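Local coordinates for protein galactose-binding lectin (Arachis hypogaea, PDB 6VAW) that binds D-galactose and its derivatives as a homotetrameric legume lectin whose subunits carry calcium and manganese ions, at residues 61-66 against 225-230; 88-92 against 197-201; 7-11 against 220-224. Residues are numbered along the deposited sequence.

From the N terminus, residues 7-11 come first and meet their partner, 220-224, late in the chain (interaction 3), closing a loop of more than 200 residues. Residues 61-66 lie inside this loop and their partner 225-230 just beyond its end (interaction 1), so the two closures cross, and strand 217-229 is shared: in one sheet it lies between strands 2-8 and 64-74. Interaction 2, nested inside both loops, joins strand 84-91 of the seven-stranded sheet to the link that leads into its neighbour 201-209. It touches interaction 1 where Phe-65 CZ meets Ile-89 CD1 at 4.0 Å, a packing contact between the two sheets of the sandwich; interaction 3 comes no nearer to interaction 2 than about 6 Å between nearest atoms.

Interaction 1. Residues 61-66 against 225-230; sequences NVASFL and FTSTLI
This is an antiparallel strand pairing in the back sheet of the legume lectin beta-sandwich, where the start of strand 64-74 meets the end of strand 217-229. The strand axes approach to 4.7 Å at 166°. Ser-64 with Thr-228 and Leu-66 with Thr-226 are hydrogen-bonded pairs: Ser-64 N to Thr-228 O 3.1 Å, Thr-228 N to Ser-64 O 3.0 Å, Leu-66 N to Thr-226 O and Thr-226 N to Leu-66 O both 2.9 Å. Between them, Phe-65 and Ser-227 form a non-hydrogen-bonded pair, CA atoms 4.1 Å apart.

The face bearing Ser-64, Leu-66, Thr-226 and Thr-228 packs on the second subunit; Ser-64 OG bonds Thr-187 OG1 of that subunit, and Thr-228 OG1 bonds both Thr-3 OG1 in its own chain and Ile-185 N of the second subunit. On the other face Phe-65 (chi1 p) sends its ring away from the partner strand and meets Phe-204 edge-to-face. Phe-225 (chi1 t) leaves its strand sideways, and its ring end comes nearer, CZ 4.2 Å from Phe-65 CB; the rings, planes at 27°, barely overlap at 5.8 Å between centroids.

Ala-63 CB packs on Leu-229 CB at 3.9 Å, and a water donates to Val-62 O (2.7 Å) and accepts from Ile-230 N (3.0 Å).

Interaction 2. Residues 88-92 against 197-201; sequences FIAPE and KLPER
Charge pairing holds one end of this contact. Glu-92, just beyond the strand, has its CA-to-CB bond toward 197-201, with chi1 p and chi2 t, and forms a salt bridge with Arg-201. Arg-201 NE and NH2 both donate to Glu-92 OE1, at 2.9 and 2.8 Å, and a weak third bond runs from Arg-201 NE to Glu-92 OE2 at 3.1 Å. OE1 lies near the guanidinium plane, at its edge. Both side chains also rest on Pro-51 of strand 43-53.

Residues 88-91 are extended, whereas 198-200 form an irregular link; Leu-198 is the first residue to leave helical angles after helix 194-197. The end-to-end directions of 89-92 and 198-201 are 49° apart, with CA atoms 6.2 Å apart at Pro-91 and Pro-199 and 6.1 Å at Glu-92 and Arg-201. In the legume lectin sandwich this link leads into strand 201-209, which pairs antiparallel with strand 84-91 in the seven-stranded sheet.

Apolar packing accounts for the other end. Leu-198 (chi1 m, chi2 t), its CA-to-CB bond toward the strand, sets CD1 3.7 Å from Ile-89 CG2, while its CD2 lies 4.0 Å from Ala-90 CA and 4.2 Å from Pro-91 CD. The prolines meet at 3.9 Å, Pro-91 CB to Pro-199 CG.

Interaction 3. Residues 7-11 against 220-224; sequences NFNSF and IRSWS
Two backbone hydrogen bonds, Phe-8 N to Trp-223 O at 2.8 Å and Trp-223 N to Phe-8 O at 3.0 Å, make Phe-8 and Trp-223 an antiparallel hydrogen-bonded pair with CA atoms 5.1 Å apart. They join strand 2-8 to strand 217-229 in the back sheet of the legume lectin sandwich. One step along, Asn-7 and Ser-224 form a non-hydrogen-bonded pair, CA atoms 4.2 Å apart, with Asn-7 CA also 3.6 Å from Trp-223 O in a CA-H...O contact.

The ladder ends at Phe-8. Asn-9 (phi/psi -90/-20) takes the backbone out of the strand, and opposite, strand 217-229 carries a classic beta bulge: Arg-221, with psi near -39°, and Ser-222 both face Ser-70 on strand 64-74. Ser-222 OG bonds Ser-70 OG.

Packing concentrates on the face bearing Phe-8 and Trp-223, which looks into the sandwich. Trp-223 (chi1 t) reaches Phe-204 and Phe-87 of the seven-stranded sheet, while its NE1 bonds Thr-67 OG1. Phe-8 (chi1 m) lies loosely beside the indole, CD2 to Trp-223 CE3 at 4.4 Å. Phe-11 (chi1 m) has its CA-to-CB bond toward strand 217-229, its ring edge near Trp-223 CB. From there Phe-11 CE2 extends to Ile-220, 4.1 Å from CG2 and 3.6 Å from the carbonyl O of that residue.

Interaction 1. Residues 61-66 against 225-230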
ATOM      1  N   ASN A  61      16.315   4.827  18.964  1.00 27.57           N
ATOM      2  CA  ASN A  61      15.346   5.354  17.992  1.00 26.96           C
ATOM      3  C   ASN A  61      13.910   5.082  18.421  1.00 27.70           C
ATOM      4  O   ASN A  61      13.613   4.074  19.046  1.00 25.49           O
ATOM      5  CB  ASN A  61      15.584   4.785  16.571  1.00 27.10           C
ATOM      6  CG  ASN A  61      16.880   5.206  15.919  1.00 48.85           C
ATOM      7  OD1 ASN A  61      17.298   4.627  14.919  1.00 43.36           O
ATOM      8  ND2 ASN A  61      17.537   6.230  16.443  1.00 42.62           N
ATOM      9  N   VAL A  62      13.012   6.004  18.053  1.00 25.67           N
ATOM     10  CA  VAL A  62      11.574   5.933  18.348  1.00 23.97           C
ATOM     11  C   VAL A  62      10.808   6.012  17.022  1.00 23.93           C
ATOM     12  O   VAL A  62      11.185   6.787  16.145  1.00 21.15           O
ATOM     13  CB  VAL A  62      11.130   7.030  19.343  1.00 27.14           C
ATOM     14  CG1 VAL A  62       9.658   6.885  19.728  1.00 26.14           C
ATOM     15  CG2 VAL A  62      12.021   7.050  20.590  1.00 27.93           C
ATOM     16  N   ALA A  63       9.776   5.179  16.861  1.00 20.69           N
ATOM     17  CA  ALA A  63       9.004   5.130  15.630  1.00 21.11           C
ATOM     18  C   ALA A  63       8.101   6.355  15.480  1.00 21.80           C
ATOM     19  O   ALA A  63       7.722   6.985  16.476  1.00 22.33           O
ATOM     20  CB  ALA A  63       8.153   3.862  15.612  1.00 22.36           C
ATOM     21  N   SER A  64       7.799   6.707  14.227  1.00 19.86           N
ATOM     22  CA  SER A  64       6.779   7.694  13.912  1.00 20.38           C
ATOM     23  C   SER A  64       5.602   6.886  13.445  1.00 20.79           C
ATOM     24  O   SER A  64       5.797   5.741  13.005  1.00 21.33           O
ATOM     25  CB  SER A  64       7.244   8.678  12.830  1.00 22.87           C
ATOM     26  OG  SER A  64       8.123   9.658  13.364  1.00 23.89           O
ATOM     27  N   PHE A  65       4.401   7.429  13.518  1.00 18.25           N
ATOM     28  CA  PHE A  65       3.253   6.720  12.973  1.00 17.66           C
ATOM     29  C   PHE A  65       2.184   7.697  12.477  1.00 20.72           C
ATOM     30  O   PHE A  65       2.131   8.874  12.876  1.00 18.36           O
ATOM     31  CB  PHE A  65       2.665   5.684  13.945  1.00 18.40           C
ATOM     32  CG  PHE A  65       2.060   6.214  15.218  1.00 19.70           C
ATOM     33  CD1 PHE A  65       0.788   6.789  15.218  1.00 21.29           C
ATOM     34  CD2 PHE A  65       2.705   6.035  16.437  1.00 21.05           C
ATOM     35  CE1 PHE A  65       0.196   7.226  16.402  1.00 21.21           C
ATOM     36  CE2 PHE A  65       2.118   6.487  17.628  1.00 23.42           C
ATOM     37  CZ  PHE A  65       0.881   7.090  17.601  1.00 21.91           C
ATOM     38  N   LEU A  66       1.366   7.179  11.553  1.00 18.48           N
ATOM     39  CA  LEU A  66       0.227   7.846  10.952  1.00 18.39           C
ATOM     40  C   LEU A  66      -0.935   6.873  11.082  1.00 23.55           C
ATOM     41  O   LEU A  66      -0.824   5.748  10.608  1.00 20.25           O
ATOM     42  CB  LEU A  66       0.480   8.218   9.476  1.00 18.84           C
ATOM     43  CG  LEU A  66      -0.770   8.619   8.673  1.00 22.95           C
ATOM     44  CD1 LEU A  66      -1.380   9.960   9.236  1.00 23.28           C
ATOM     45  CD2 LEU A  66      -0.465   8.729   7.202  1.00 25.97           C
ATOM     46  N   PHE A 225      -3.361   2.143   9.669  1.00 20.89           N
ATOM     47  CA  PHE A 225      -2.206   2.444  10.496  1.00 19.17           C
ATOM     48  C   PHE A 225      -0.922   2.159   9.768  1.00 21.09           C
ATOM     49  O   PHE A 225      -0.823   1.158   9.074  1.00 22.96           O
ATOM     50  CB  PHE A 225      -2.274   1.570  11.777  1.00 21.08           C
ATOM     51  CG  PHE A 225      -1.131   1.699  12.760  1.00 21.45           C
ATOM     52  CD1 PHE A 225       0.019   0.935  12.616  1.00 25.44           C
ATOM     53  CD2 PHE A 225      -1.230   2.543  13.853  1.00 24.33           C
ATOM     54  CE1 PHE A 225       1.058   1.028  13.545  1.00 25.04           C
ATOM     55  CE2 PHE A 225      -0.177   2.672  14.756  1.00 26.43           C
ATOM     56  CZ  PHE A 225       0.956   1.901  14.602  1.00 24.02           C
ATOM     57  N   THR A 226       0.087   3.020   9.960  1.00 18.59           N
ATOM     58  CA  THR A 226       1.434   2.828   9.445  1.00 18.59           C
ATOM     59  C   THR A 226       2.403   3.379  10.469  1.00 22.37           C
ATOM     60  O   THR A 226       2.260   4.522  10.869  1.00 20.73           O
ATOM     61  CB  THR A 226       1.707   3.443   8.062  1.00 28.75           C
ATOM     62  OG1 THR A 226       0.771   2.977   7.075  1.00 27.59           O
ATOM     63  CG2 THR A 226       3.146   3.171   7.584  1.00 25.54           C
ATOM     64  N   SER A 227       3.374   2.573  10.876  1.00 19.15           N
ATOM     65  CA  SER A 227       4.439   3.000  11.775  1.00 18.20           C
ATOM     66  C   SER A 227       5.759   2.647  11.128  1.00 24.84           C
ATOM     67  O   SER A 227       5.845   1.603  10.480  1.00 25.92           O
ATOM     68  CB  SER A 227       4.298   2.354  13.144  1.00 22.25           C
ATOM     69  OG  SER A 227       4.624   0.971  13.090  1.00 24.94           O
ATOM     70  N   THR A 228       6.768   3.498  11.275  1.00 22.79           N
ATOM     71  CA  THR A 228       8.099   3.270  10.725  1.00 22.44           C
ATOM     72  C   THR A 228       9.134   3.598  11.795  1.00 25.83           C
ATOM     73  O   THR A 228       9.146   4.696  12.340  1.00 24.48           O
ATOM     74  CB  THR A 228       8.335   4.022   9.405  1.00 29.12           C
ATOM     75  OG1 THR A 228       7.412   3.540   8.433  1.00 24.06           O
ATOM     76  CG2 THR A 228       9.754   3.842   8.857  1.00 27.85           C
ATOM     77  N   LEU A 229      10.011   2.628  12.056  1.00 24.30           N
ATOM     78  CA  LEU A 229      11.114   2.724  13.034  1.00 25.35           C
ATOM     79  C   LEU A 229      12.428   2.617  12.269  1.00 32.00           C
ATOM     80  O   LEU A 229      12.631   1.644  11.547  1.00 30.44           O
ATOM     81  CB  LEU A 229      10.998   1.622  14.126  1.00 25.29           C
ATOM     82  CG  LEU A 229      12.142   1.473  15.159  1.00 28.08           C
ATOM     83  CD1 LEU A 229      12.189   2.650  16.158  1.00 27.52           C
ATOM     84  CD2 LEU A 229      12.022   0.158  15.911  1.00 29.39           C
ATOM     85  N   ILE A 230      13.259   3.664  12.338  1.00 33.91           N
ATOM     86  CA  ILE A 230      14.557   3.655  11.672  1.00 37.20           C
ATOM     87  C   ILE A 230      15.442   2.656  12.433  1.00 44.30           C
ATOM     88  O   ILE A 230      15.511   2.710  13.660  1.00 42.25           O
ATOM     89  CB  ILE A 230      15.172   5.084  11.578  1.00 41.29           C
ATOM     90  CG1 ILE A 230      14.368   6.004  10.599  1.00 41.75           C
ATOM     91  CG2 ILE A 230      16.691   5.062  11.250  1.00 42.37           C
ATOM     92  CD1 ILE A 230      14.185   5.573   9.080  1.00 56.32           C
TER
HETATM   93  O   HOH W   1      12.545   6.169  13.882  1.00 32.73           O
HETATM   94  O   HOH W   2      -1.279   5.023   7.269  1.00 38.97           O

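Interaction 2. Residues 88-92 against 197-201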
ATOM      1  N   PHE A  88      -6.002   4.030  22.287  1.00 20.78           N
ATOM      2  CA  PHE A  88      -4.899   3.971  23.236  1.00 19.82           C
ATOM      3  C   PHE A  88      -3.763   3.052  22.791  1.00 24.33           C
ATOM      4  O   PHE A  88      -3.895   2.242  21.877  1.00 23.83           O
ATOM      5  CB  PHE A  88      -5.406   3.573  24.643  1.00 20.67           C
ATOM      6  CG  PHE A  88      -5.830   2.117  24.780  1.00 21.59           C
ATOM      7  CD1 PHE A  88      -7.029   1.668  24.232  1.00 23.03           C
ATOM      8  CD2 PHE A  88      -5.034   1.206  25.456  1.00 25.62           C
ATOM      9  CE1 PHE A  88      -7.398   0.310  24.314  1.00 25.53           C
ATOM     10  CE2 PHE A  88      -5.424  -0.139  25.583  1.00 28.24           C
ATOM     11  CZ  PHE A  88      -6.610  -0.580  25.012  1.00 26.25           C
ATOM     12  N   ILE A  89      -2.631   3.245  23.462  1.00 21.66           N
ATOM     13  CA  ILE A  89      -1.341   2.562  23.287  1.00 20.77           C
ATOM     14  C   ILE A  89      -0.960   2.063  24.641  1.00 22.83           C
ATOM     15  O   ILE A  89      -0.998   2.842  25.584  1.00 23.59           O
ATOM     16  CB  ILE A  89      -0.257   3.470  22.718  1.00 21.87           C
ATOM     17  CG1 ILE A  89      -0.790   4.407  21.637  1.00 24.54           C
ATOM     18  CG2 ILE A  89       0.918   2.627  22.219  1.00 21.65           C
ATOM     19  CD1 ILE A  89       0.193   5.605  21.300  1.00 29.14           C
ATOM     20  N   ALA A  90      -0.655   0.777  24.775  1.00 20.77           N
ATOM     21  CA  ALA A  90      -0.374   0.257  26.119  1.00 20.49           C
ATOM     22  C   ALA A  90       0.611  -0.918  26.072  1.00 21.42           C
ATOM     23  O   ALA A  90       0.854  -1.433  24.985  1.00 20.89           O
ATOM     24  CB  ALA A  90      -1.690  -0.164  26.797  1.00 21.41           C
ATOM     25  N   PRO A  91       1.171  -1.372  27.227  1.00 21.24           N
ATOM     26  CA  PRO A  91       2.084  -2.551  27.201  1.00 20.90           C
ATOM     27  C   PRO A  91       1.399  -3.748  26.516  1.00 26.24           C
ATOM     28  O   PRO A  91       0.155  -3.847  26.552  1.00 23.71           O
ATOM     29  CB  PRO A  91       2.381  -2.809  28.691  1.00 23.05           C
ATOM     30  CG  PRO A  91       2.180  -1.485  29.347  1.00 26.42           C
ATOM     31  CD  PRO A  91       0.993  -0.875  28.604  1.00 22.17           C
ATOM     32  N   GLU A  92       2.182  -4.619  25.847  1.00 26.19           N
ATOM     33  CA  GLU A  92       1.637  -5.748  25.080  1.00 28.00           C
ATOM     34  C   GLU A  92       0.744  -6.692  25.914  1.00 36.08           C
ATOM     35  O   GLU A  92      -0.137  -7.321  25.326  1.00 38.04           O
ATOM     36  CB  GLU A  92       2.731  -6.546  24.332  1.00 29.20           C
ATOM     37  CG  GLU A  92       3.798  -7.181  25.205  1.00 41.39           C
ATOM     38  CD  GLU A  92       5.050  -7.644  24.490  1.00 54.79           C
ATOM     39  OE1 GLU A  92       4.943  -8.189  23.367  1.00 40.68           O
ATOM     40  OE2 GLU A  92       6.142  -7.494  25.084  1.00 45.15           O
ATOM     41  N   LYS A 197       7.431   6.860  28.563  1.00 25.91           N
ATOM     42  CA  LYS A 197       6.175   6.452  29.186  1.00 24.86           C
ATOM     43  C   LYS A 197       5.751   5.022  28.868  1.00 27.30           C
ATOM     44  O   LYS A 197       4.901   4.472  29.562  1.00 27.80           O
ATOM     45  CB  LYS A 197       5.048   7.406  28.747  1.00 25.75           C
ATOM     46  CG  LYS A 197       5.284   8.891  29.069  1.00 34.11           C
ATOM     47  CD  LYS A 197       5.348   9.167  30.566  1.00 37.80           C
ATOM     48  CE  LYS A 197       5.515  10.636  30.851  1.00 43.74           C
ATOM     49  NZ  LYS A 197       5.935  10.875  32.256  1.00 42.60           N
ATOM     50  N   LEU A 198       6.257   4.446  27.808  1.00 22.67           N
ATOM     51  CA  LEU A 198       5.827   3.097  27.440  1.00 20.90           C
ATOM     52  C   LEU A 198       6.991   2.130  27.223  1.00 23.89           C
ATOM     53  O   LEU A 198       8.071   2.590  26.874  1.00 24.38           O
ATOM     54  CB  LEU A 198       4.982   3.150  26.149  1.00 19.68           C
ATOM     55  CG  LEU A 198       3.546   3.692  26.308  1.00 23.51           C
ATOM     56  CD1 LEU A 198       2.965   4.088  24.976  1.00 23.00           C
ATOM     57  CD2 LEU A 198       2.645   2.695  27.008  1.00 22.98           C
ATOM     58  N   PRO A 199       6.729   0.793  27.252  1.00 22.88           N
ATOM     59  CA  PRO A 199       7.801  -0.189  26.960  1.00 23.53           C
ATOM     60  C   PRO A 199       8.126  -0.246  25.467  1.00 26.75           C
ATOM     61  O   PRO A 199       7.342   0.281  24.630  1.00 25.16           O
ATOM     62  CB  PRO A 199       7.203  -1.513  27.438  1.00 25.54           C
ATOM     63  CG  PRO A 199       5.725  -1.335  27.320  1.00 30.03           C
ATOM     64  CD  PRO A 199       5.457   0.109  27.605  1.00 26.04           C
ATOM     65  N   GLU A 200       9.225  -0.947  25.107  1.00 22.49           N
ATOM     66  CA  GLU A 200       9.617  -1.074  23.690  1.00 20.92           C
ATOM     67  C   GLU A 200       8.508  -1.684  22.807  1.00 23.53           C
ATOM     68  O   GLU A 200       8.373  -1.285  21.654  1.00 23.57           O
ATOM     69  CB  GLU A 200      10.894  -1.914  23.545  1.00 21.63           C
ATOM     70  CG  GLU A 200      12.136  -1.186  24.007  1.00 36.18           C
ATOM     71  CD  GLU A 200      13.289  -2.115  24.322  1.00 51.88           C
ATOM     72  OE1 GLU A 200      14.005  -2.500  23.373  1.00 40.20           O
ATOM     73  OE2 GLU A 200      13.492  -2.436  25.516  1.00 39.82           O
ATOM     74  N   ARG A 201       7.774  -2.687  23.339  1.00 21.66           N
ATOM     75  CA  ARG A 201       6.698  -3.400  22.647  1.00 20.31           C
ATOM     76  C   ARG A 201       5.350  -3.030  23.257  1.00 22.37           C
ATOM     77  O   ARG A 201       5.142  -3.073  24.487  1.00 20.21           O
ATOM     78  CB  ARG A 201       6.899  -4.918  22.642  1.00 22.85           C
ATOM     79  CG  ARG A 201       8.131  -5.383  21.833  1.00 29.52           C
ATOM     80  CD  ARG A 201       8.635  -6.761  22.229  1.00 38.38           C
ATOM     81  NE  ARG A 201       7.572  -7.766  22.292  1.00 42.05           N
ATOM     82  CZ  ARG A 201       7.577  -8.919  21.629  1.00 51.60           C
ATOM     83  NH1 ARG A 201       8.596  -9.237  20.837  1.00 29.26           N
ATOM     84  NH2 ARG A 201       6.574  -9.774  21.771  1.00 37.42           N
TER

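Interaction 3. Residues 7-11 against 220-224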
ATOM      1  N   ASN A   7      -4.818  -2.099   7.302  1.00 29.99           N
ATOM      2  CA  ASN A   7      -6.006  -1.339   6.957  1.00 31.26           C
ATOM      3  C   ASN A   7      -7.233  -2.230   7.127  1.00 35.13           C
ATOM      4  O   ASN A   7      -7.282  -3.337   6.573  1.00 36.04           O
ATOM      5  CB  ASN A   7      -5.909  -0.754   5.530  1.00 36.90           C
ATOM      6  CG  ASN A   7      -7.172  -0.077   5.035  1.00 58.50           C
ATOM      7  OD1 ASN A   7      -7.740  -0.459   4.008  1.00 61.38           O
ATOM      8  ND2 ASN A   7      -7.670   0.905   5.772  1.00 39.19           N
ATOM      9  N   PHE A   8      -8.197  -1.755   7.922  1.00 29.38           N
ATOM     10  CA  PHE A   8      -9.489  -2.396   8.177  1.00 29.93           C
ATOM     11  C   PHE A   8     -10.602  -1.516   7.653  1.00 33.31           C
ATOM     12  O   PHE A   8     -10.828  -0.437   8.182  1.00 31.18           O
ATOM     13  CB  PHE A   8      -9.719  -2.671   9.682  1.00 32.69           C
ATOM     14  CG  PHE A   8      -8.783  -3.658  10.337  1.00 36.03           C
ATOM     15  CD1 PHE A   8      -8.994  -5.023  10.217  1.00 41.62           C
ATOM     16  CD2 PHE A   8      -7.717  -3.222  11.114  1.00 38.44           C
ATOM     17  CE1 PHE A   8      -8.122  -5.935  10.826  1.00 43.03           C
ATOM     18  CE2 PHE A   8      -6.843  -4.133  11.714  1.00 42.72           C
ATOM     19  CZ  PHE A   8      -7.050  -5.482  11.569  1.00 41.99           C
ATOM     20  N   ASN A   9     -11.295  -1.965   6.614  1.00 33.70           N
ATOM     21  CA  ASN A   9     -12.465  -1.269   6.057  1.00 34.82           C
ATOM     22  C   ASN A   9     -13.724  -1.780   6.775  1.00 39.06           C
ATOM     23  O   ASN A   9     -14.781  -1.144   6.751  1.00 39.51           O
ATOM     24  CB  ASN A   9     -12.568  -1.516   4.553  1.00 36.81           C
ATOM     25  CG  ASN A   9     -11.407  -0.976   3.781  1.00 65.77           C
ATOM     26  OD1 ASN A   9     -11.019   0.184   3.941  1.00 60.14           O
ATOM     27  ND2 ASN A   9     -10.825  -1.815   2.935  1.00 60.22           N
ATOM     28  N   SER A  10     -13.584  -2.967   7.377  1.00 33.83           N
ATOM     29  CA  SER A  10     -14.575  -3.707   8.127  1.00 33.43           C
ATOM     30  C   SER A  10     -13.864  -4.658   9.079  1.00 35.17           C
ATOM     31  O   SER A  10     -12.653  -4.887   8.960  1.00 34.13           O
ATOM     32  CB  SER A  10     -15.485  -4.492   7.181  1.00 37.11           C
ATOM     33  OG  SER A  10     -14.730  -5.444   6.446  1.00 42.97           O
ATOM     34  N   PHE A  11     -14.629  -5.240   9.986  1.00 30.11           N
ATOM     35  CA  PHE A  11     -14.128  -6.178  10.971  1.00 29.67           C
ATOM     36  C   PHE A  11     -14.981  -7.447  10.972  1.00 38.32           C
ATOM     37  O   PHE A  11     -16.120  -7.435  10.506  1.00 38.33           O
ATOM     38  CB  PHE A  11     -14.116  -5.540  12.369  1.00 30.47           C
ATOM     39  CG  PHE A  11     -13.331  -4.253  12.468  1.00 30.85           C
ATOM     40  CD1 PHE A  11     -11.953  -4.270  12.667  1.00 32.49           C
ATOM     41  CD2 PHE A  11     -13.970  -3.021  12.377  1.00 31.03           C
ATOM     42  CE1 PHE A  11     -11.239  -3.076  12.806  1.00 32.11           C
ATOM     43  CE2 PHE A  11     -13.254  -1.832  12.499  1.00 33.24           C
ATOM     44  CZ  PHE A  11     -11.891  -1.866  12.707  1.00 31.21           C
ATOM     45  N   ILE A 220     -16.728   1.279  16.204  1.00 21.35           N
ATOM     46  CA  ILE A 220     -15.488   1.499  15.463  1.00 22.81           C
ATOM     47  C   ILE A 220     -15.799   0.994  14.059  1.00 28.48           C
ATOM     48  O   ILE A 220     -16.172  -0.174  13.905  1.00 29.06           O
ATOM     49  CB  ILE A 220     -14.216   0.864  16.091  1.00 26.30           C
ATOM     50  CG1 ILE A 220     -14.027   1.258  17.588  1.00 26.03           C
ATOM     51  CG2 ILE A 220     -12.970   1.169  15.243  1.00 29.40           C
ATOM     52  CD1 ILE A 220     -13.765   2.797  17.910  1.00 35.65           C
ATOM     53  N   ARG A 221     -15.735   1.889  13.069  1.00 22.77           N
ATOM     54  CA  ARG A 221     -16.105   1.596  11.687  1.00 23.61           C
ATOM     55  C   ARG A 221     -14.933   1.195  10.785  1.00 28.30           C
ATOM     56  O   ARG A 221     -15.103   0.345   9.906  1.00 29.27           O
ATOM     57  CB  ARG A 221     -16.834   2.793  11.081  1.00 24.96           C
ATOM     58  CG  ARG A 221     -18.172   3.088  11.766  1.00 23.69           C
ATOM     59  CD  ARG A 221     -18.860   4.326  11.220  1.00 39.34           C
ATOM     60  NE  ARG A 221     -19.023   4.292   9.759  1.00 65.47           N
ATOM     61  CZ  ARG A 221     -20.088   3.812   9.124  1.00 91.65           C
ATOM     62  NH1 ARG A 221     -21.114   3.318   9.808  1.00 84.44           N
ATOM     63  NH2 ARG A 221     -20.137   3.825   7.798  1.00 83.37           N
ATOM     64  N   SER A 222     -13.778   1.843  10.944  1.00 24.41           N
ATOM     65  CA  SER A 222     -12.597   1.570  10.125  1.00 23.19           C
ATOM     66  C   SER A 222     -11.340   2.014  10.846  1.00 24.25           C
ATOM     67  O   SER A 222     -11.413   2.828  11.763  1.00 21.75           O
ATOM     68  CB  SER A 222     -12.702   2.251   8.760  1.00 25.06           C
ATOM     69  OG  SER A 222     -12.723   3.661   8.865  1.00 30.25           O
ATOM     70  N   TRP A 223     -10.192   1.461  10.445  1.00 22.68           N
ATOM     71  CA  TRP A 223      -8.908   1.791  11.049  1.00 22.55           C
ATOM     72  C   TRP A 223      -7.757   1.459  10.095  1.00 25.23           C
ATOM     73  O   TRP A 223      -7.641   0.320   9.656  1.00 26.79           O
ATOM     74  CB  TRP A 223      -8.758   1.015  12.358  1.00 20.72           C
ATOM     75  CG  TRP A 223      -7.542   1.336  13.178  1.00 20.69           C
ATOM     76  CD1 TRP A 223      -6.804   2.489  13.163  1.00 22.47           C
ATOM     77  CD2 TRP A 223      -6.967   0.506  14.190  1.00 20.56           C
ATOM     78  NE1 TRP A 223      -5.797   2.416  14.091  1.00 20.89           N
ATOM     79  CE2 TRP A 223      -5.894   1.223  14.763  1.00 23.89           C
ATOM     80  CE3 TRP A 223      -7.290  -0.756  14.713  1.00 21.63           C
ATOM     81  CZ2 TRP A 223      -5.141   0.714  15.832  1.00 22.36           C
ATOM     82  CZ3 TRP A 223      -6.503  -1.282  15.724  1.00 23.74           C
ATOM     83  CH2 TRP A 223      -5.428  -0.560  16.257  1.00 24.44           C
ATOM     84  N   SER A 224      -6.903   2.451   9.795  1.00 19.73           N
ATOM     85  CA  SER A 224      -5.698   2.272   8.999  1.00 19.32           C
ATOM     86  C   SER A 224      -4.527   2.744   9.847  1.00 23.22           C
ATOM     87  O   SER A 224      -4.697   3.620  10.689  1.00 21.40           O
ATOM     88  CB  SER A 224      -5.792   3.001   7.661  1.00 24.73           C
ATOM     89  OG  SER A 224      -5.762   4.410   7.819  1.00 31.48           O
TER